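Long-range contacts in Abbfa_003403 (Acinetobacter baumannii, PDB 4ZXH), which is a four-domain nonribosomal peptide synthetase that probably activates an amino acid, loads it on a phosphopantetheine-bearing carrier domain, condenses it and releases the product through a thioesterase: residues A63-Y68 with D161-R165; G156-R160 with G365-F369. One frame throughout, in Å; residues are numbered along the deposited sequence.

Contact 1: A63-Y68 with D161-R165; sequences AVMHDY and DVSKR
This is a helix-helix contact in the chloramphenicol acetyltransferase-like fold of the condensation domain, joining the C-terminal ends of helices 56-67 and 152-165 by a salt-bridge network beside a small valine contact. The two helical segments run roughly antiparallel, their N-to-C directions 138° apart, and their axes come no closer than 12.1 Å. At that separation backbones do not touch: the nearest CA atoms, those of Val-64 and Val-162, are 7.8 Å apart, and side chains bridge the gap, burying 247 Å² in all. Both valines adopt the t rotamer, with CG2 of Val-64 4.0 Å from CG2 of Val-162. Val-162 also touches the bound phospholipid, so this apolar patch adjoins the lipid pocket.

Arg-165 (chi1 m, chi2 and chi3 t) extends back along its own helix and towards the other. Its NE donates to OD2 of Asp-161, one turn earlier, at 2.9 Å, an i to i+4 salt bridge that holds the guanidinium beside its own helix. CG2 of Val-64 lies over one guanidinium face, 3.7 Å from NE of Arg-165, while CB of Ala-63 approaches NH1 of Arg-165 to 3.7 Å. Tyr-68, the first residue to leave helical geometry (phi/psi -123/92), uses an m rotamer to direct its ring at helix 152-165. Its OH donates to OD2 of Asp-161 at 2.7 Å, making that oxygen a shared acceptor. Asp-67, chi1 m, closes the network: its OD1 accepts from ND1 of His-66 at 3.3 Å, and its OD2 takes NH2 of Arg-165 at 3.2 Å, with an N-H...O angle of 169°.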
ATOM      1  N   ALA A  63      46.026  -5.983 -15.948  1.00 52.02           N
ATOM      2  CA  ALA A  63      46.584  -7.141 -15.245  1.00 50.85           C
ATOM      3  C   ALA A  63      45.583  -7.704 -14.244  1.00 53.67           C
ATOM      4  O   ALA A  63      45.460  -8.924 -14.087  1.00 47.56           O
ATOM      5  CB  ALA A  63      47.865  -6.764 -14.545  1.00 34.32           C
ATOM      6  N   VAL A  64      44.871  -6.802 -13.573  1.00 30.71           N
ATOM      7  CA  VAL A  64      43.882  -7.197 -12.597  1.00 38.95           C
ATOM      8  C   VAL A  64      42.708  -7.906 -13.277  1.00 47.02           C
ATOM      9  O   VAL A  64      42.331  -9.012 -12.870  1.00 55.24           O
ATOM     10  CB  VAL A  64      43.374  -5.993 -11.789  1.00 31.36           C
ATOM     11  CG1 VAL A  64      42.102  -6.363 -11.073  1.00 26.78           C
ATOM     12  CG2 VAL A  64      44.404  -5.573 -10.774  1.00 28.24           C
ATOM     13  N   MET A  65      42.149  -7.277 -14.313  1.00 34.28           N
ATOM     14  CA  MET A  65      41.047  -7.852 -15.085  1.00 33.54           C
ATOM     15  C   MET A  65      41.345  -9.271 -15.594  1.00 36.23           C
ATOM     16  O   MET A  65      40.461 -10.127 -15.646  1.00 42.79           O
ATOM     17  CB  MET A  65      40.713  -6.945 -16.276  1.00 36.22           C
ATOM     18  CG  MET A  65      39.696  -5.836 -16.012  1.00 36.02           C
ATOM     19  SD  MET A  65      39.259  -5.000 -17.561  1.00 35.07           S
ATOM     20  CE  MET A  65      38.379  -6.343 -18.363  1.00 72.47           C
ATOM     21  N   HIS A  66      42.593  -9.498 -15.985  1.00 32.59           N
ATOM     22  CA  HIS A  66      43.056 -10.792 -16.481  1.00 34.17           C
ATOM     23  C   HIS A  66      43.192 -11.832 -15.371  1.00 38.37           C
ATOM     24  O   HIS A  66      42.880 -13.002 -15.573  1.00 43.56           O
ATOM     25  CB  HIS A  66      44.405 -10.622 -17.189  1.00 37.13           C
ATOM     26  CG  HIS A  66      45.009 -11.905 -17.662  1.00 45.28           C
ATOM     27  ND1 HIS A  66      45.769 -12.717 -16.846  1.00 54.90           N
ATOM     28  CD2 HIS A  66      44.969 -12.518 -18.868  1.00 47.22           C
ATOM     29  CE1 HIS A  66      46.174 -13.772 -17.528  1.00 53.72           C
ATOM     30  NE2 HIS A  66      45.701 -13.678 -18.758  1.00 55.29           N
ATOM     31  N   ASP A  67      43.667 -11.398 -14.205  1.00 34.47           N
ATOM     32  CA  ASP A  67      43.940 -12.305 -13.096  1.00 36.93           C
ATOM     33  C   ASP A  67      42.703 -12.736 -12.297  1.00 39.32           C
ATOM     34  O   ASP A  67      42.722 -13.783 -11.644  1.00 46.38           O
ATOM     35  CB  ASP A  67      44.949 -11.669 -12.140  1.00 46.45           C
ATOM     36  CG  ASP A  67      46.365 -11.649 -12.700  1.00 54.48           C
ATOM     37  OD1 ASP A  67      46.632 -12.314 -13.724  1.00 54.92           O
ATOM     38  OD2 ASP A  67      47.222 -10.976 -12.093  1.00 57.66           O
ATOM     39  N   TYR A  68      41.643 -11.931 -12.343  1.00 33.43           N
ATOM     40  CA  TYR A  68      40.431 -12.198 -11.566  1.00 33.60           C
ATOM     41  C   TYR A  68      39.205 -12.299 -12.480  1.00 33.87           C
ATOM     42  O   TYR A  68      38.566 -11.292 -12.798  1.00 33.62           O
ATOM     43  CB  TYR A  68      40.227 -11.111 -10.496  1.00 28.06           C
ATOM     44  CG  TYR A  68      41.446 -10.924  -9.617  1.00 38.91           C
ATOM     45  CD1 TYR A  68      42.123 -12.028  -9.081  1.00 40.33           C
ATOM     46  CD2 TYR A  68      41.945  -9.651  -9.343  1.00 37.10           C
ATOM     47  CE1 TYR A  68      43.250 -11.868  -8.282  1.00 35.73           C
ATOM     48  CE2 TYR A  68      43.081  -9.476  -8.548  1.00 38.44           C
ATOM     49  CZ  TYR A  68      43.731 -10.586  -8.020  1.00 42.97           C
ATOM     50  OH  TYR A  68      44.858 -10.408  -7.232  1.00 44.77           O
ATOM     51  N   ASP A 161      45.132  -5.751  -2.588  1.00 34.27           N
ATOM     52  CA  ASP A 161      45.913  -6.226  -3.719  1.00 29.67           C
ATOM     53  C   ASP A 161      46.292  -5.108  -4.695  1.00 34.15           C
ATOM     54  O   ASP A 161      47.454  -4.976  -5.065  1.00 40.99           O
ATOM     55  CB  ASP A 161      45.147  -7.307  -4.461  1.00 34.76           C
ATOM     56  CG  ASP A 161      46.021  -8.098  -5.403  1.00 41.73           C
ATOM     57  OD1 ASP A 161      46.863  -8.900  -4.914  1.00 55.44           O
ATOM     58  OD2 ASP A 161      45.843  -7.930  -6.629  1.00 34.12           O
ATOM     59  N   VAL A 162      45.325  -4.294  -5.104  1.00 37.97           N
ATOM     60  CA  VAL A 162      45.619  -3.273  -6.101  1.00 35.66           C
ATOM     61  C   VAL A 162      46.540  -2.192  -5.530  1.00 45.28           C
ATOM     62  O   VAL A 162      47.389  -1.646  -6.234  1.00 50.15           O
ATOM     63  CB  VAL A 162      44.333  -2.657  -6.645  1.00 31.53           C
ATOM     64  CG1 VAL A 162      44.639  -1.509  -7.597  1.00 26.16           C
ATOM     65  CG2 VAL A 162      43.549  -3.721  -7.364  1.00 25.73           C
ATOM     66  N   SER A 163      46.399  -1.912  -4.242  1.00 39.76           N
ATOM     67  CA  SER A 163      47.293  -0.982  -3.574  1.00 30.12           C
ATOM     68  C   SER A 163      48.749  -1.466  -3.583  1.00 40.00           C
ATOM     69  O   SER A 163      49.677  -0.672  -3.721  1.00 47.04           O
ATOM     70  CB  SER A 163      46.821  -0.764  -2.143  1.00 32.40           C
ATOM     71  OG  SER A 163      45.669   0.061  -2.115  1.00 32.98           O
ATOM     72  N   LYS A 164      48.951  -2.770  -3.423  1.00 36.37           N
ATOM     73  CA  LYS A 164      50.291  -3.320  -3.480  1.00 39.58           C
ATOM     74  C   LYS A 164      50.861  -3.144  -4.886  1.00 38.48           C
ATOM     75  O   LYS A 164      52.028  -2.772  -5.061  1.00 37.53           O
ATOM     76  CB  LYS A 164      50.306  -4.799  -3.085  1.00 32.85           C
ATOM     77  CG  LYS A 164      51.701  -5.423  -3.169  1.00 34.85           C
ATOM     78  CD  LYS A 164      51.684  -6.905  -2.857  1.00 53.60           C
ATOM     79  CE  LYS A 164      50.748  -7.666  -3.805  1.00 62.33           C
ATOM     80  NZ  LYS A 164      50.673  -9.136  -3.499  1.00 69.31           N
ATOM     81  N   ARG A 165      50.039  -3.423  -5.889  1.00 31.97           N
ATOM     82  CA  ARG A 165      50.486  -3.298  -7.264  1.00 32.63           C
ATOM     83  C   ARG A 165      50.904  -1.866  -7.550  1.00 40.88           C
ATOM     84  O   ARG A 165      51.811  -1.624  -8.346  1.00 47.71           O
ATOM     85  CB  ARG A 165      49.399  -3.739  -8.229  1.00 31.73           C
ATOM     86  CG  ARG A 165      49.051  -5.213  -8.150  1.00 31.92           C
ATOM     87  CD  ARG A 165      47.868  -5.480  -9.045  1.00 30.99           C
ATOM     88  NE  ARG A 165      47.308  -6.814  -8.892  1.00 38.11           N
ATOM     89  CZ  ARG A 165      47.379  -7.770  -9.815  1.00 43.59           C
ATOM     90  NH1 ARG A 165      47.993  -7.532 -10.967  1.00 47.93           N
ATOM     91  NH2 ARG A 165      46.826  -8.961  -9.595  1.00 38.68           N
TER

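Contact 2: G156-R160 with G365-F369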
ATOM      1  N   GLY A 156      37.784  -5.276   0.034  1.00 27.01           N
ATOM      2  CA  GLY A 156      39.007  -5.132   0.790  1.00 28.35           C
ATOM      3  C   GLY A 156      40.110  -6.019   0.251  1.00 33.55           C
ATOM      4  O   GLY A 156      41.257  -5.618   0.184  1.00 33.23           O
ATOM      5  N   LEU A 157      39.754  -7.239  -0.123  1.00 32.85           N
ATOM      6  CA  LEU A 157      40.699  -8.128  -0.756  1.00 31.13           C
ATOM      7  C   LEU A 157      41.252  -7.482  -2.019  1.00 36.86           C
ATOM      8  O   LEU A 157      42.433  -7.590  -2.330  1.00 41.99           O
ATOM      9  CB  LEU A 157      40.035  -9.455  -1.092  1.00 33.25           C
ATOM     10  CG  LEU A 157      39.771 -10.417   0.059  1.00 34.99           C
ATOM     11  CD1 LEU A 157      39.082 -11.649  -0.493  1.00 37.61           C
ATOM     12  CD2 LEU A 157      41.067 -10.804   0.719  1.00 28.11           C
ATOM     13  N   LEU A 158      40.383  -6.794  -2.742  1.00 36.78           N
ATOM     14  CA  LEU A 158      40.761  -6.256  -4.026  1.00 34.70           C
ATOM     15  C   LEU A 158      41.541  -4.966  -3.825  1.00 36.61           C
ATOM     16  O   LEU A 158      42.595  -4.749  -4.441  1.00 39.24           O
ATOM     17  CB  LEU A 158      39.525  -6.043  -4.869  1.00 37.89           C
ATOM     18  CG  LEU A 158      39.750  -5.874  -6.361  1.00 39.74           C
ATOM     19  CD1 LEU A 158      40.799  -6.853  -6.836  1.00 32.48           C
ATOM     20  CD2 LEU A 158      38.413  -6.112  -7.070  1.00 32.08           C
ATOM     21  N   LEU A 159      41.031  -4.134  -2.922  1.00 29.62           N
ATOM     22  CA  LEU A 159      41.687  -2.886  -2.530  1.00 26.47           C
ATOM     23  C   LEU A 159      43.125  -3.103  -2.059  1.00 32.78           C
ATOM     24  O   LEU A 159      44.041  -2.375  -2.441  1.00 37.86           O
ATOM     25  CB  LEU A 159      40.887  -2.210  -1.427  1.00 28.24           C
ATOM     26  CG  LEU A 159      41.499  -0.970  -0.793  1.00 33.72           C
ATOM     27  CD1 LEU A 159      41.883   0.033  -1.869  1.00 26.12           C
ATOM     28  CD2 LEU A 159      40.509  -0.357   0.188  1.00 30.05           C
ATOM     29  N   ARG A 160      43.327  -4.110  -1.223  1.00 28.13           N
ATOM     30  CA  ARG A 160      44.645  -4.318  -0.689  1.00 29.48           C
ATOM     31  C   ARG A 160      45.573  -4.772  -1.811  1.00 36.31           C
ATOM     32  O   ARG A 160      46.656  -4.228  -1.984  1.00 39.90           O
ATOM     33  CB  ARG A 160      44.633  -5.330   0.451  1.00 28.74           C
ATOM     34  CG  ARG A 160      46.015  -5.434   1.106  1.00 38.02           C
ATOM     35  CD  ARG A 160      46.072  -6.215   2.398  1.00 30.43           C
ATOM     36  NE  ARG A 160      47.335  -5.846   3.019  1.00 53.03           N
ATOM     37  CZ  ARG A 160      47.476  -4.830   3.867  1.00 48.99           C
ATOM     38  NH1 ARG A 160      46.411  -4.107   4.228  1.00 47.20           N
ATOM     39  NH2 ARG A 160      48.680  -4.536   4.351  1.00 36.66           N
ATOM     40  N   GLY A 365      42.908  -7.027   8.973  1.00 51.59           N
ATOM     41  CA  GLY A 365      44.108  -6.904   8.165  1.00 51.09           C
ATOM     42  C   GLY A 365      43.971  -5.802   7.129  1.00 55.73           C
ATOM     43  O   GLY A 365      44.434  -5.950   5.992  1.00 52.70           O
ATOM     44  N   MET A 366      43.305  -4.712   7.522  1.00 52.91           N
ATOM     45  CA  MET A 366      43.219  -3.498   6.713  1.00 39.26           C
ATOM     46  C   MET A 366      43.562  -2.232   7.534  1.00 43.46           C
ATOM     47  O   MET A 366      42.988  -1.168   7.306  1.00 49.02           O
ATOM     48  CB  MET A 366      41.815  -3.361   6.100  1.00 41.79           C
ATOM     49  CG  MET A 366      41.455  -4.438   5.078  1.00 45.01           C
ATOM     50  SD  MET A 366      42.496  -4.501   3.589  1.00 53.39           S
ATOM     51  CE  MET A 366      42.273  -6.243   3.190  1.00 56.70           C
ATOM     52  N   ASP A 367      44.501  -2.339   8.471  1.00 44.87           N
ATOM     53  CA  ASP A 367      44.837  -1.214   9.349  1.00 51.11           C
ATOM     54  C   ASP A 367      45.228   0.080   8.618  1.00 48.71           C
ATOM     55  O   ASP A 367      44.755   1.166   8.983  1.00 44.04           O
ATOM     56  CB  ASP A 367      45.958  -1.619  10.303  1.00 63.93           C
ATOM     57  CG  ASP A 367      45.511  -2.663  11.322  1.00 81.87           C
ATOM     58  OD1 ASP A 367      44.288  -2.883  11.465  1.00 82.07           O
ATOM     59  OD2 ASP A 367      46.387  -3.267  11.984  1.00 92.44           O
ATOM     60  N   GLU A 368      46.071  -0.041   7.587  1.00 45.17           N
ATOM     61  CA  GLU A 368      46.493   1.101   6.768  1.00 35.39           C
ATOM     62  C   GLU A 368      45.321   1.850   6.146  1.00 42.51           C
ATOM     63  O   GLU A 368      45.449   3.029   5.824  1.00 45.05           O
ATOM     64  CB  GLU A 368      47.435   0.655   5.639  1.00 40.82           C
ATOM     65  CG  GLU A 368      48.652  -0.189   6.047  1.00 47.24           C
ATOM     66  CD  GLU A 368      48.337  -1.683   6.105  1.00 55.15           C
ATOM     67  OE1 GLU A 368      47.147  -2.042   6.264  1.00 60.55           O
ATOM     68  OE2 GLU A 368      49.268  -2.502   5.974  1.00 39.42           O
ATOM     69  N   PHE A 369      44.189   1.159   5.978  1.00 38.45           N
ATOM     70  CA  PHE A 369      43.013   1.696   5.289  1.00 36.39           C
ATOM     71  C   PHE A 369      41.872   2.062   6.225  1.00 43.56           C
ATOM     72  O   PHE A 369      40.794   2.451   5.764  1.00 46.71           O
ATOM     73  CB  PHE A 369      42.477   0.685   4.269  1.00 30.15           C
ATOM     74  CG  PHE A 369      43.467   0.290   3.228  1.00 32.34           C
ATOM     75  CD1 PHE A 369      43.513   0.951   2.014  1.00 34.74           C
ATOM     76  CD2 PHE A 369      44.359  -0.745   3.457  1.00 36.56           C
ATOM     77  CE1 PHE A 369      44.443   0.580   1.036  1.00 36.60           C
ATOM     78  CE2 PHE A 369      45.296  -1.109   2.495  1.00 39.69           C
ATOM     79  CZ  PHE A 369      45.329  -0.449   1.279  1.00 32.21           C
TER
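Arg-160 and Glu-368 pair end-on, tying helix 152-165 to the loop between strands 356-360 and 382-383 of the condensation domain. NH1 of Arg-160 donates to OE1 of Glu-368 at 3.0 Å (166°), and NH2 of Arg-160 to OE2 of Glu-368 at 2.7 Å (170°). Two nearly linear bonds from separate nitrogens to separate oxygens define a bidentate salt bridge. The remaining guanidinium nitrogen, NE of Arg-160, donates to the backbone O of Glu-171, so the guanidinium also engages the chain just beyond its own helix. By contrast, O of Gly-365 lies 3.2 Å from NH1 of Arg-160 at an angle too poor for a hydrogen bond.

Each segment also has one backbone hydrogen bond of its own. O of Gly-156 accepts the helical bond from N of Arg-160 at 2.9 Å, and O of Met-366 accepts from N of Phe-369, also at 2.9 Å, folding the loop into a tight turn.

The Met-366 methyl and the Phe-369 ring pack beside Arg-160. CE of Met-366 sits 3.2 Å from O of Gly-156 and 3.7 Å from CB of Arg-160. The Phe-369 ring meets CD2 of Leu-159 through CD1 at 3.8 Å, and its edge faces the guanidinium, with CE2 of Phe-369 3.6 Å from NH1 of Arg-160; this is not a cation-pi stack. Leu-159 also touches the bound phospholipid. NH1 and NH2 of Arg-160 each give one bond to Glu-368, and NH2 has a further hydrogen bond outside the two segments, so the charge of Arg-160 is paired locally at the margin of an apolar cluster.

In the fold
Helix 152-165 is common to both contacts: its last residues, 161-165, meet the end of helix 56-67 and Tyr-68 just after it in contact 1, and the preceding turn, 156-160, meets the 365-369 loop in contact 2. Along the chain the segments alternate, in the order 63-68, 156-160, 161-165, 365-369, all within the condensation domain. The centres are about 13 Å apart, and the contacts touch directly: OG of Ser-163 is 3.4 Å from CE1 of Phe-369, and CE2 of Tyr-68 is 3.9 Å from CD1 of Leu-158. One helix thus joins parts of the domain distant in sequence, while also presenting Leu-159 and Val-162 to the bound phospholipid.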